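Local coordinates for protein beta-hexosaminidase LpqI (Mycobacterium tuberculosis H37Rv, PDB 6GFV) that cleaves terminal beta-1,4-linked N-acetylglucosamine from peptidoglycan fragments, a step in the recycling of the mycobacterial cell wall, at residues S267-G272 / L298-K303. Residues are numbered along the deposited sequence; the frame is centred on the assembly and turned at random.
Sequences SDDLSG and LWVTTK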
loop_
_atom_site.group_PDB
_atom_site.type_symbol
_atom_site.label_atom_id
_atom_site.label_comp_id
_atom_site.label_asym_id
_atom_site.label_seq_id
_atom_site.Cartn_x
_atom_site.Cartn_y
_atom_site.Cartn_z
ATOM N N SER A 267 -0.601 3.737 -4.070
ATOM C CA SER A 267 0.644 4.360 -4.510
ATOM C C SER A 267 1.752 4.067 -3.505
ATOM O O SER A 267 1.485 3.830 -2.323
ATOM C CB SER A 267 0.493 5.878 -4.694
ATOM O OG SER A 267 0.539 6.589 -3.464
ATOM N N ASP A 268 2.999 4.073 -3.978
ATOM C CA ASP A 268 4.154 4.172 -3.078
ATOM C C ASP A 268 4.184 5.594 -2.500
ATOM O O ASP A 268 3.431 6.459 -2.940
ATOM C CB ASP A 268 5.459 3.823 -3.816
ATOM C CG ASP A 268 6.611 3.466 -2.869
ATOM O OD1 ASP A 268 6.491 3.693 -1.646
ATOM O OD2 ASP A 268 7.646 2.966 -3.357
ATOM N N ASP A 269 5.043 5.825 -1.509
ATOM C CA ASP A 269 5.129 7.104 -0.782
ATOM C C ASP A 269 5.380 8.311 -1.685
ATOM O O ASP A 269 6.434 8.426 -2.293
ATOM C CB ASP A 269 6.232 7.006 0.293
ATOM C CG ASP A 269 6.616 8.366 0.900
ATOM O OD1 ASP A 269 5.752 9.249 1.045
ATOM O OD2 ASP A 269 7.800 8.548 1.241
ATOM N N LEU A 270 4.412 9.223 -1.727
ATOM C CA LEU A 270 4.402 10.361 -2.656
ATOM C C LEU A 270 5.189 11.586 -2.197
ATOM O O LEU A 270 5.469 12.494 -2.990
ATOM C CB LEU A 270 2.954 10.795 -2.929
ATOM C CG LEU A 270 2.040 9.719 -3.526
ATOM C CD1 LEU A 270 0.578 10.089 -3.436
ATOM C CD2 LEU A 270 2.422 9.434 -4.978
ATOM N N SER A 271 5.524 11.645 -0.915
ATOM C CA SER A 271 6.099 12.868 -0.404
ATOM C C SER A 271 7.583 12.685 -0.177
ATOM O O SER A 271 8.392 13.474 -0.648
ATOM C CB SER A 271 5.396 13.308 0.889
ATOM O OG SER A 271 5.664 12.412 1.938
ATOM N N GLY A 272 7.933 11.613 0.517
ATOM C CA GLY A 272 9.305 11.378 0.914
ATOM C C GLY A 272 10.206 10.806 -0.160
ATOM O O GLY A 272 11.366 10.549 0.108
ATOM N N LEU A 298 -0.836 7.503 -0.688
ATOM C CA LEU A 298 -0.027 7.329 0.504
ATOM C C LEU A 298 1.148 8.306 0.562
ATOM O O LEU A 298 1.854 8.482 -0.429
ATOM C CB LEU A 298 0.497 5.896 0.546
ATOM C CG LEU A 298 1.480 5.508 1.644
ATOM C CD1 LEU A 298 0.748 5.323 2.954
ATOM C CD2 LEU A 298 2.225 4.247 1.272
ATOM N N TRP A 299 1.347 8.933 1.721
ATOM C CA TRP A 299 2.565 9.700 1.995
ATOM C C TRP A 299 2.785 9.834 3.513
ATOM O O TRP A 299 1.954 9.395 4.304
ATOM C CB TRP A 299 2.552 11.075 1.282
ATOM C CG TRP A 299 1.713 12.211 1.838
ATOM C CD1 TRP A 299 2.163 13.292 2.547
ATOM C CD2 TRP A 299 0.299 12.416 1.666
ATOM N NE1 TRP A 299 1.121 14.141 2.842
ATOM C CE2 TRP A 299 -0.033 13.621 2.326
ATOM C CE3 TRP A 299 -0.713 11.693 1.041
ATOM C CZ2 TRP A 299 -1.335 14.114 2.365
ATOM C CZ3 TRP A 299 -2.005 12.177 1.098
ATOM C CH2 TRP A 299 -2.303 13.379 1.749
ATOM N N VAL A 300 3.911 10.414 3.915
ATOM C CA VAL A 300 4.417 10.177 5.272
ATOM C C VAL A 300 4.305 11.324 6.272
ATOM O O VAL A 300 4.886 11.247 7.342
ATOM C CB VAL A 300 5.901 9.749 5.231
ATOM C CG1 VAL A 300 6.068 8.487 4.400
ATOM C CG2 VAL A 300 6.792 10.881 4.706
ATOM N N THR A 301 3.548 12.362 5.946
ATOM C CA THR A 301 3.359 13.495 6.855
ATOM C C THR A 301 1.922 13.974 6.785
ATOM O O THR A 301 1.253 13.765 5.774
ATOM C CB THR A 301 4.281 14.693 6.513
ATOM O OG1 THR A 301 4.155 14.997 5.123
ATOM C CG2 THR A 301 5.731 14.395 6.827
ATOM N N THR A 302 1.462 14.653 7.833
ATOM C CA THR A 302 0.072 15.101 7.899
ATOM C C THR A 302 -0.164 16.530 7.411
ATOM O O THR A 302 -1.278 16.887 7.077
ATOM C CB THR A 302 -0.485 15.027 9.344
ATOM O OG1 THR A 302 0.294 15.859 10.209
ATOM C CG2 THR A 302 -0.462 13.612 9.861
ATOM N N LYS A 303 0.874 17.358 7.406
ATOM C CA LYS A 303 0.669 18.798 7.233
ATOM C C LYS A 303 0.042 19.185 5.893
ATOM O O LYS A 303 -0.586 20.226 5.789
ATOM C CB LYS A 303 1.990 19.556 7.417
ATOM C CG LYS A 303 2.998 19.353 6.310
ATOM C CD LYS A 303 4.309 20.051 6.619
ATOM C CE LYS A 303 5.324 19.777 5.533
ATOM N NZ LYS A 303 5.783 18.363 5.557
HETATM O O HOH W 1 6.791 14.501 3.483
#
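Ser267 and Leu270 grip Leu298 in a hydrogen-bonded contact between the loop after strand 265-267 and the end of strand 297-299, both in the glycoside hydrolase family 3 barrel domain. The backbone N of Leu298 gives an almost straight bond to Ser267 OG, 3.2 Å long at 175°. This hydroxyl stands between its own backbone N and carbonyl carbon (chi1 79°), from where it also donates to Asp268 O. It thus links strand 297-299 to the backbone of the probable nucleophile. Leu270 N returns a bond to Leu298 O, 3.0 Å long and in the carbonyl plane. Asp269 CA makes a CA-H...O contact with the same oxygen, and Leu270 CG lies 3.3 Å from Leu298 O. Leu298 CB and CD2 rest against Ser267 O.

Further along, Asp269 OD1 takes the N-H of Ser271 from above the carboxylate plane, closing an Asx turn. The side chains of Asp269 and Val300 cross at about a right angle, with Asp269 CG 3.5 Å from Val300 CG1. Ser271 CB lies 3.6 Å from Trp299 CD1, and Ser271 OG sits at the edge of the indole, in the ring plane. One water joins Ser271 OG to Thr301 OG1, which also bonds to Glu304.

Asp268 itself turns away from strand 297-299. Its side chain packs on Met225 and His228 of strand 223-230 and lies near His181, a probable substrate-binding residue. A probable nucleophile just after the C-terminal end of a barrel strand, hydrogen-bonded through its neighbours to the next strand along the chain, fits the active site of a family 3 TIM-barrel glycosidase.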